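Local coordinates for protein trans-2-enoyl-CoA reductase [NADH] (PDB 4GGO) that reduces the carbon-carbon double bond of trans-2-enoyl-CoA substrates such as crotonyl-CoA with NADH, a step of bacterial fatty acid synthesis, at residues Asp118-Ile126 and Tyr146-Pro156; Thr201-Glu211 and Ala252-Leu263. All coordinates share one frame; numbering follows the deposited sequence.

Interaction 1: residues Asp118-Ile126 and Tyr146-Pro156; sequences DGDAFSDEI and YSLASPVRTDP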
loop_
_atom_site.group_PDB
_atom_site.type_symbol
_atom_site.label_atom_id
_atom_site.label_comp_id
_atom_site.label_asym_id
_atom_site.label_seq_id
_atom_site.Cartn_x
_atom_site.Cartn_y
_atom_site.Cartn_z
ATOM N N ASP A 118 -4.136 3.068 -16.987
ATOM C CA ASP A 118 -3.297 1.885 -16.856
ATOM C C ASP A 118 -1.982 2.072 -17.606
ATOM O O ASP A 118 -1.972 2.287 -18.817
ATOM C CB ASP A 118 -4.038 0.652 -17.379
ATOM C CG ASP A 118 -3.462 -0.649 -16.847
ATOM O OD1 ASP A 118 -2.238 -0.715 -16.609
ATOM O OD2 ASP A 118 -4.239 -1.610 -16.666
ATOM N N GLY A 119 -0.873 1.988 -16.878
ATOM C CA GLY A 119 0.442 2.147 -17.471
ATOM C C GLY A 119 1.518 2.433 -16.443
ATOM O O GLY A 119 1.242 2.523 -15.245
ATOM N N ASP A 120 2.751 2.580 -16.914
ATOM C CA ASP A 120 3.888 2.838 -16.037
ATOM C C ASP A 120 3.851 4.260 -15.482
ATOM O O ASP A 120 4.123 5.223 -16.199
ATOM C CB ASP A 120 5.200 2.594 -16.788
ATOM C CG ASP A 120 6.424 2.815 -15.917
ATOM O OD1 ASP A 120 6.300 2.737 -14.675
ATOM O OD2 ASP A 120 7.513 3.060 -16.479
ATOM N N ALA A 121 3.525 4.381 -14.199
ATOM C CA ALA A 121 3.404 5.685 -13.550
ATOM C C ALA A 121 4.740 6.420 -13.452
ATOM O O ALA A 121 4.781 7.614 -13.156
ATOM C CB ALA A 121 2.782 5.531 -12.167
ATOM N N PHE A 122 5.828 5.699 -13.697
ATOM C CA PHE A 122 7.160 6.290 -13.693
ATOM C C PHE A 122 7.437 7.003 -15.013
ATOM O O PHE A 122 8.417 7.736 -15.139
ATOM C CB PHE A 122 8.218 5.210 -13.456
ATOM C CG PHE A 122 8.183 4.618 -12.074
ATOM C CD1 PHE A 122 7.938 5.415 -10.971
ATOM C CD2 PHE A 122 8.392 3.262 -11.880
ATOM C CE1 PHE A 122 7.907 4.877 -9.699
ATOM C CE2 PHE A 122 8.362 2.717 -10.609
ATOM C CZ PHE A 122 8.118 3.526 -9.517
ATOM N N SER A 123 6.563 6.786 -15.992
ATOM C CA SER A 123 6.754 7.339 -17.331
ATOM C C SER A 123 6.099 8.705 -17.489
ATOM O O SER A 123 5.092 9.000 -16.846
ATOM C CB SER A 123 6.212 6.380 -18.390
ATOM O OG SER A 123 4.799 6.360 -18.400
ATOM N N ASP A 124 6.683 9.541 -18.343
ATOM C CA ASP A 124 6.125 10.861 -18.623
ATOM C C ASP A 124 4.857 10.762 -19.467
ATOM O O ASP A 124 4.035 11.680 -19.469
ATOM C CB ASP A 124 7.154 11.751 -19.324
ATOM C CG ASP A 124 8.248 12.231 -18.387
ATOM O OD1 ASP A 124 7.978 12.372 -17.175
ATOM O OD2 ASP A 124 9.376 12.472 -18.864
ATOM N N GLU A 125 4.703 9.651 -20.182
ATOM C CA GLU A 125 3.520 9.430 -21.007
ATOM C C GLU A 125 2.278 9.312 -20.135
ATOM O O GLU A 125 1.248 9.924 -20.415
ATOM C CB GLU A 125 3.672 8.166 -21.857
ATOM C CG GLU A 125 5.007 8.036 -22.569
ATOM C CD GLU A 125 6.020 7.248 -21.764
ATOM O OE1 GLU A 125 6.914 7.873 -21.153
ATOM O OE2 GLU A 125 5.926 6.002 -21.744
ATOM N N ILE A 126 2.383 8.515 -19.075
ATOM C CA ILE A 126 1.276 8.321 -18.146
ATOM C C ILE A 126 0.945 9.616 -17.409
ATOM O O ILE A 126 -0.226 9.940 -17.202
ATOM C CB ILE A 126 1.572 7.179 -17.151
ATOM C CG1 ILE A 126 1.521 5.833 -17.876
ATOM C CG2 ILE A 126 0.583 7.190 -15.997
ATOM C CD1 ILE A 126 0.245 5.614 -18.660
ATOM N N TYR A 146 0.507 9.040 -3.090
ATOM C CA TYR A 146 1.579 8.316 -3.761
ATOM C C TYR A 146 1.823 6.975 -3.079
ATOM O O TYR A 146 2.455 6.912 -2.025
ATOM C CB TYR A 146 2.868 9.141 -3.778
ATOM C CG TYR A 146 3.944 8.569 -4.675
ATOM C CD1 TYR A 146 4.850 7.630 -4.198
ATOM C CD2 TYR A 146 4.048 8.964 -6.001
ATOM C CE1 TYR A 146 5.831 7.103 -5.017
ATOM C CE2 TYR A 146 5.025 8.443 -6.829
ATOM C CZ TYR A 146 5.914 7.514 -6.332
ATOM O OH TYR A 146 6.887 6.993 -7.151
ATOM N N SER A 147 1.325 5.904 -3.689
ATOM C CA SER A 147 1.453 4.570 -3.111
ATOM C C SER A 147 2.001 3.564 -4.116
ATOM O O SER A 147 1.552 2.418 -4.168
ATOM C CB SER A 147 0.100 4.091 -2.578
ATOM O OG SER A 147 0.200 2.788 -2.028
ATOM N N LEU A 148 2.971 3.995 -4.916
ATOM C CA LEU A 148 3.577 3.116 -5.909
ATOM C C LEU A 148 4.453 2.055 -5.253
ATOM O O LEU A 148 5.285 2.361 -4.397
ATOM C CB LEU A 148 4.386 3.922 -6.930
ATOM C CG LEU A 148 3.567 4.778 -7.898
ATOM C CD1 LEU A 148 4.478 5.520 -8.860
ATOM C CD2 LEU A 148 2.569 3.918 -8.661
ATOM N N ALA A 149 4.253 0.805 -5.657
ATOM C CA ALA A 149 5.014 -0.312 -5.113
ATOM C C ALA A 149 5.550 -1.190 -6.237
ATOM O O ALA A 149 4.856 -2.078 -6.730
ATOM C CB ALA A 149 4.151 -1.129 -4.166
ATOM N N SER A 150 6.790 -0.934 -6.640
ATOM C CA SER A 150 7.415 -1.688 -7.719
ATOM C C SER A 150 8.871 -1.992 -7.394
ATOM O O SER A 150 9.576 -1.151 -6.839
ATOM C CB SER A 150 7.323 -0.911 -9.033
ATOM O OG SER A 150 7.951 -1.617 -10.089
ATOM N N PRO A 151 9.325 -3.206 -7.734
ATOM C CA PRO A 151 10.724 -3.582 -7.520
ATOM C C PRO A 151 11.640 -2.928 -8.549
ATOM O O PRO A 151 12.858 -2.911 -8.360
ATOM C CB PRO A 151 10.708 -5.097 -7.722
ATOM C CG PRO A 151 9.584 -5.329 -8.667
ATOM C CD PRO A 151 8.537 -4.312 -8.306
ATOM N N VAL A 152 11.058 -2.400 -9.622
ATOM C CA VAL A 152 11.841 -1.817 -10.708
ATOM C C VAL A 152 11.327 -0.445 -11.144
ATOM O O VAL A 152 10.136 -0.149 -11.031
ATOM C CB VAL A 152 11.880 -2.748 -11.940
ATOM C CG1 VAL A 152 12.563 -4.063 -11.596
ATOM C CG2 VAL A 152 10.476 -2.998 -12.467
ATOM N N ARG A 153 12.235 0.389 -11.642
ATOM C CA ARG A 153 11.869 1.690 -12.193
ATOM C C ARG A 153 12.749 2.067 -13.380
ATOM O O ARG A 153 13.977 2.022 -13.296
ATOM C CB ARG A 153 11.952 2.787 -11.130
ATOM C CG ARG A 153 11.802 4.194 -11.701
ATOM C CD ARG A 153 11.834 5.261 -10.620
ATOM N NE ARG A 153 11.681 6.604 -11.177
ATOM C CZ ARG A 153 12.535 7.602 -10.974
ATOM N NH1 ARG A 153 13.610 7.419 -10.219
ATOM N NH2 ARG A 153 12.312 8.789 -11.522
ATOM N N THR A 154 12.111 2.439 -14.485
ATOM C CA THR A 154 12.832 2.932 -15.649
ATOM C C THR A 154 12.946 4.449 -15.579
ATOM O O THR A 154 11.938 5.157 -15.626
ATOM C CB THR A 154 12.131 2.537 -16.962
ATOM O OG1 THR A 154 11.990 1.112 -17.022
ATOM C CG2 THR A 154 12.937 3.013 -18.161
ATOM N N ASP A 155 14.175 4.940 -15.451
ATOM C CA ASP A 155 14.433 6.374 -15.382
ATOM C C ASP A 155 13.912 7.063 -16.640
ATOM O O ASP A 155 14.337 6.744 -17.750
ATOM C CB ASP A 155 15.932 6.634 -15.209
ATOM C CG ASP A 155 16.239 8.063 -14.786
ATOM O OD1 ASP A 155 15.663 9.008 -15.364
ATOM O OD2 ASP A 155 17.066 8.240 -13.869
ATOM N N PRO A 156 12.985 8.013 -16.463
ATOM C CA PRO A 156 12.335 8.707 -17.581
ATOM C C PRO A 156 13.281 9.629 -18.347
ATOM O O PRO A 156 12.958 10.034 -19.461
ATOM C CB PRO A 156 11.249 9.533 -16.888
ATOM C CG PRO A 156 11.775 9.758 -15.514
ATOM C CD PRO A 156 12.502 8.498 -15.159
HETATM O O HOH W 1 9.457 5.062 -16.815
HETATM O O HOH W 2 9.589 1.740 -14.890
HETATM O O HOH W 3 9.976 8.581 -12.723
#
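F122 and R153 lie across from each other, with CA atoms 6.8 Å apart; A121 CA and L148 CA are a wider 8.1 Å apart. No direct hydrogen bond joins the segments. D120 to S123 form a type I turn, in which S123 N and S123 OG both donate to D120 O. S123 is also the N-cap of helix 124-136, where its OG takes a weak bond from I126 N. D120 OD1 accepts from F122 N in an Asx turn, met from above the carboxylate plane.

The turn pushes the F122 ring into the other segment. F122 CG stands beside its own backbone N (chi1 -68°), which aims the ring at 146-156. R153 CG lies over one face, 3.8 Å from the ring centroid and 21° off the normal, a CH-pi contact. The arginine chain is extended from CG to NE, and its guanidinium plane is turned 67° from the ring. R153 NH1 goes on to K203 O and E208. At the ring edge, Y146 OH is 3.5 Å from F122 CE1; this hydroxyl is hydrogen-bonded to D209. V152 O also sits at the edge, 3.4 Å from F122 CE2. L148 CD1 touches F122 CE1 at 3.6 Å and A121 CB at 3.7 Å. P156 CB packs against F122 O.

Waters make the polar link. Two of them join D120 OD2 to T154, one at T154 O and one at T154 N. A third runs from F122 O to R153 NH2.

D120, A121, L148 and A149 bind NAD(+). The contact thus joins two loops that follow parallel strands 114-118 and 141-146, at the C-terminal edge of the sheet where a Rossmann fold holds its dinucleotide.

Interaction 2: residues Thr201-Glu211 and Ala252-Leu263; sequences TVKVMGGEDWE and AKEHLEATAHRL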
loop_
_atom_site.group_PDB
_atom_site.type_symbol
_atom_site.label_atom_id
_atom_site.label_comp_id
_atom_site.label_asym_id
_atom_site.label_seq_id
_atom_site.Cartn_x
_atom_site.Cartn_y
_atom_site.Cartn_z
ATOM N N THR A 201 18.208 1.150 -5.238
ATOM C CA THR A 201 17.066 1.050 -4.336
ATOM C C THR A 201 16.459 2.424 -4.067
ATOM O O THR A 201 15.238 2.582 -4.062
ATOM C CB THR A 201 17.456 0.375 -3.006
ATOM O OG1 THR A 201 17.949 -0.944 -3.269
ATOM C CG2 THR A 201 16.254 0.282 -2.075
ATOM N N VAL A 202 17.318 3.416 -3.855
ATOM C CA VAL A 202 16.870 4.793 -3.664
ATOM C C VAL A 202 16.207 5.319 -4.934
ATOM O O VAL A 202 15.206 6.037 -4.875
ATOM C CB VAL A 202 18.041 5.717 -3.264
ATOM C CG1 VAL A 202 17.583 7.166 -3.186
ATOM C CG2 VAL A 202 18.638 5.274 -1.937
ATOM N N LYS A 203 16.767 4.951 -6.083
ATOM C CA LYS A 203 16.211 5.338 -7.376
ATOM C C LYS A 203 14.787 4.826 -7.543
ATOM O O LYS A 203 13.936 5.504 -8.118
ATOM C CB LYS A 203 17.085 4.802 -8.513
ATOM C CG LYS A 203 18.030 5.827 -9.116
ATOM C CD LYS A 203 17.260 6.911 -9.851
ATOM C CE LYS A 203 18.196 7.923 -10.489
ATOM N NZ LYS A 203 17.448 9.009 -11.180
ATOM N N VAL A 204 14.532 3.627 -7.028
ATOM C CA VAL A 204 13.237 2.980 -7.198
ATOM C C VAL A 204 12.259 3.307 -6.068
ATOM O O VAL A 204 11.082 3.573 -6.315
ATOM C CB VAL A 204 13.396 1.448 -7.317
ATOM C CG1 VAL A 204 12.042 0.777 -7.447
ATOM C CG2 VAL A 204 14.279 1.099 -8.504
ATOM N N MET A 205 12.749 3.299 -4.832
ATOM C CA MET A 205 11.873 3.437 -3.670
ATOM C C MET A 205 11.934 4.808 -2.990
ATOM O O MET A 205 11.207 5.060 -2.029
ATOM C CB MET A 205 12.167 2.332 -2.653
ATOM C CG MET A 205 12.021 0.927 -3.214
ATOM S SD MET A 205 12.400 -0.346 -1.997
ATOM C CE MET A 205 11.175 0.012 -0.740
ATOM N N GLY A 206 12.793 5.690 -3.489
ATOM C CA GLY A 206 12.903 7.031 -2.941
ATOM C C GLY A 206 11.765 7.931 -3.387
ATOM O O GLY A 206 10.699 7.452 -3.775
ATOM N N GLY A 207 11.993 9.240 -3.350
ATOM C CA GLY A 207 10.949 10.197 -3.671
ATOM C C GLY A 207 11.129 10.955 -4.976
ATOM O O GLY A 207 10.531 12.015 -5.163
ATOM N N GLU A 208 11.939 10.418 -5.882
ATOM C CA GLU A 208 12.185 11.087 -7.161
ATOM C C GLU A 208 10.928 11.203 -8.022
ATOM O O GLU A 208 10.582 12.293 -8.479
ATOM C CB GLU A 208 13.301 10.392 -7.946
ATOM C CG GLU A 208 14.697 10.644 -7.397
ATOM C CD GLU A 208 15.790 10.247 -8.373
ATOM O OE1 GLU A 208 15.475 9.598 -9.394
ATOM O OE2 GLU A 208 16.964 10.593 -8.123
ATOM N N ASP A 209 10.249 10.082 -8.240
ATOM C CA ASP A 209 9.057 10.072 -9.083
ATOM C C ASP A 209 7.924 10.878 -8.459
ATOM O O ASP A 209 7.163 11.544 -9.160
ATOM C CB ASP A 209 8.589 8.643 -9.347
ATOM C CG ASP A 209 7.399 8.588 -10.283
ATOM O OD1 ASP A 209 7.490 9.147 -11.396
ATOM O OD2 ASP A 209 6.368 7.994 -9.901
ATOM N N TRP A 210 7.818 10.801 -7.136
ATOM C CA TRP A 210 6.817 11.550 -6.388
ATOM C C TRP A 210 6.968 13.040 -6.662
ATOM O O TRP A 210 6.005 13.719 -7.019
ATOM C CB TRP A 210 6.980 11.273 -4.892
ATOM C CG TRP A 210 6.007 11.990 -4.011
ATOM C CD1 TRP A 210 4.785 12.487 -4.361
ATOM C CD2 TRP A 210 6.179 12.290 -2.621
ATOM N NE1 TRP A 210 4.187 13.078 -3.275
ATOM C CE2 TRP A 210 5.023 12.972 -2.194
ATOM C CE3 TRP A 210 7.201 12.051 -1.698
ATOM C CZ2 TRP A 210 4.857 13.413 -0.883
ATOM C CZ3 TRP A 210 7.036 12.490 -0.395
ATOM C CH2 TRP A 210 5.873 13.164 -0.002
ATOM N N GLU A 211 8.189 13.538 -6.499
ATOM C CA GLU A 211 8.486 14.945 -6.726
ATOM C C GLU A 211 8.270 15.312 -8.191
ATOM O O GLU A 211 7.842 16.422 -8.506
ATOM C CB GLU A 211 9.923 15.259 -6.301
ATOM C CG GLU A 211 10.248 16.742 -6.246
ATOM C CD GLU A 211 11.630 17.014 -5.684
ATOM O OE1 GLU A 211 12.514 16.144 -5.828
ATOM O OE2 GLU A 211 11.830 18.094 -5.089
ATOM N N ALA A 252 16.223 4.576 1.238
ATOM C CA ALA A 252 15.139 4.989 0.354
ATOM C C ALA A 252 14.109 5.820 1.112
ATOM O O ALA A 252 13.616 6.828 0.602
ATOM C CB ALA A 252 14.483 3.779 -0.278
ATOM N N LYS A 253 13.792 5.394 2.330
ATOM C CA LYS A 253 12.853 6.122 3.177
ATOM C C LYS A 253 13.413 7.488 3.557
ATOM O O LYS A 253 12.679 8.474 3.608
ATOM C CB LYS A 253 12.523 5.317 4.438
ATOM C CG LYS A 253 11.521 5.995 5.360
ATOM C CD LYS A 253 11.078 5.069 6.485
ATOM C CE LYS A 253 12.203 4.805 7.469
ATOM N NZ LYS A 253 12.601 6.050 8.182
ATOM N N GLU A 254 14.714 7.539 3.826
ATOM C CA GLU A 254 15.384 8.799 4.128
ATOM C C GLU A 254 15.257 9.775 2.965
ATOM O O GLU A 254 15.066 10.975 3.166
ATOM C CB GLU A 254 16.862 8.565 4.442
ATOM C CG GLU A 254 17.132 8.044 5.842
ATOM C CD GLU A 254 18.615 7.899 6.122
ATOM O OE1 GLU A 254 19.413 8.020 5.170
ATOM O OE2 GLU A 254 18.982 7.667 7.293
ATOM N N HIS A 255 15.364 9.251 1.749
ATOM C CA HIS A 255 15.209 10.064 0.552
ATOM C C HIS A 255 13.759 10.521 0.422
ATOM O O HIS A 255 13.488 11.645 0.002
ATOM C CB HIS A 255 15.633 9.278 -0.691
ATOM C CG HIS A 255 15.730 10.113 -1.929
ATOM N ND1 HIS A 255 14.632 10.438 -2.696
ATOM C CD2 HIS A 255 16.795 10.692 -2.533
ATOM C CE1 HIS A 255 15.016 11.181 -3.719
ATOM N NE2 HIS A 255 16.323 11.350 -3.644
ATOM N N LEU A 256 12.835 9.637 0.789
ATOM C CA LEU A 256 11.410 9.949 0.776
ATOM C C LEU A 256 11.109 11.114 1.711
ATOM O O LEU A 256 10.342 12.014 1.373
ATOM C CB LEU A 256 10.596 8.732 1.221
ATOM C CG LEU A 256 9.545 8.136 0.284
ATOM C CD1 LEU A 256 8.426 7.498 1.100
ATOM C CD2 LEU A 256 8.995 9.171 -0.682
ATOM N N GLU A 257 11.719 11.083 2.892
ATOM C CA GLU A 257 11.485 12.102 3.910
ATOM C C GLU A 257 12.081 13.448 3.509
ATOM O O GLU A 257 11.464 14.495 3.709
ATOM C CB GLU A 257 12.047 11.643 5.260
ATOM C CG GLU A 257 11.336 10.427 5.837
ATOM C CD GLU A 257 12.070 9.818 7.017
ATOM O OE1 GLU A 257 13.207 10.249 7.305
ATOM O OE2 GLU A 257 11.510 8.904 7.658
ATOM N N ALA A 258 13.281 13.415 2.939
ATOM C CA ALA A 258 13.933 14.630 2.463
ATOM C C ALA A 258 13.163 15.231 1.290
ATOM O O ALA A 258 13.170 16.444 1.083
ATOM C CB ALA A 258 15.364 14.336 2.061
ATOM N N THR A 259 12.498 14.369 0.526
ATOM C CA THR A 259 11.702 14.809 -0.615
ATOM C C THR A 259 10.446 15.555 -0.169
ATOM O O THR A 259 10.152 16.639 -0.674
ATOM C CB THR A 259 11.316 13.628 -1.526
ATOM O OG1 THR A 259 12.499 13.063 -2.106
ATOM C CG2 THR A 259 10.388 14.092 -2.638
ATOM N N ALA A 260 9.715 14.975 0.782
ATOM C CA ALA A 260 8.519 15.607 1.334
ATOM C C ALA A 260 8.885 16.948 1.943
ATOM O O ALA A 260 8.090 17.887 1.958
ATOM C CB ALA A 260 7.887 14.713 2.388
ATOM N N HIS A 261 10.109 17.015 2.447
ATOM C CA HIS A 261 10.636 18.212 3.070
ATOM C C HIS A 261 10.912 19.280 2.017
ATOM O O HIS A 261 10.535 20.440 2.181
ATOM C CB HIS A 261 11.918 17.857 3.818
ATOM C CG HIS A 261 12.437 18.954 4.691
ATOM N ND1 HIS A 261 13.724 19.436 4.590
ATOM C CD2 HIS A 261 11.850 19.652 5.688
ATOM C CE1 HIS A 261 13.904 20.390 5.484
ATOM N NE2 HIS A 261 12.785 20.540 6.167
ATOM N N ARG A 262 11.569 18.878 0.933
ATOM C CA ARG A 262 11.889 19.796 -0.155
ATOM C C ARG A 262 10.626 20.263 -0.877
ATOM O O ARG A 262 10.542 21.409 -1.321
ATOM C CB ARG A 262 12.865 19.140 -1.137
ATOM C CG ARG A 262 13.263 20.025 -2.307
ATOM C CD ARG A 262 14.517 19.515 -3.009
ATOM N NE ARG A 262 14.295 18.276 -3.750
ATOM C CZ ARG A 262 14.635 17.068 -3.311
ATOM N NH1 ARG A 262 15.217 16.928 -2.127
ATOM N NH2 ARG A 262 14.396 15.998 -4.057
ATOM N N LEU A 263 9.646 19.370 -0.985
ATOM C CA LEU A 263 8.361 19.698 -1.596
ATOM C C LEU A 263 7.673 20.863 -0.884
ATOM O O LEU A 263 7.131 21.762 -1.526
ATOM C CB LEU A 263 7.441 18.474 -1.597
ATOM C CG LEU A 263 7.713 17.381 -2.632
ATOM C CD1 LEU A 263 6.755 16.214 -2.438
ATOM C CD2 LEU A 263 7.601 17.940 -4.043
HETATM O O HOH W 4 13.396 13.651 -4.829
#
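W210 sits as a knob among L256, T259, A260 and L263 of helix 248-266. L263 CD1 lies over the centre of its six-membered ring, 3.7 Å from the centroid and 14° off the normal. A260 CB meets W210 CH2 at 3.5 Å, and L256 CD2 meets W210 CE3 at the same distance. W210 CG is anti to the backbone N, carrying the indole toward the helix; outside the contact, NE1 bonds T229.

Beside this core, G207 N donates to H255 ND1 at 3.0 Å, nearly straight at 173°. V202 CG1 and E208 CG pack obliquely on the same imidazole. G206 and G207 bring the backbone close to the helix here. Farther along, R262 NH2 makes a salt bridge to E211 OE1 at 2.6 Å, on the syn side but tilted out of the carboxylate plane; R262 NE adds a weak bond to E211 OE2. A water bridges E211 OE1 and T259 OG1, and T259 OG1 donates to H255 O.

Helix 201-205 crosses helix 252-263 at -51°, with M205 CB against A252 CB.

The bond from G207 N makes ND1 an acceptor, so H255 probably carries any ring proton on NE2.

How the interactions relate
Interaction 1 is partly buried and lies in loops of the NAD(+) site; interaction 2 is a buried contact between helices. Their polar chemistry differs accordingly. Waters bridge the loops of interaction 1, whereas interaction 2 has direct bonds across it, among them a salt bridge. Both use an aromatic side chain with an aliphatic carbon over one face. Segment 201-211 ties the two together. K203 NZ makes a salt bridge to D155 OD2 at 2.8 Å, F122 packs on D209, and the rings of Y146 and W210 meet. Helix 208-219 thus lies between the cofactor loops and helix 248-266, and its W210 touches both; helix 248-266 carries K253 of the same NAD(+) site.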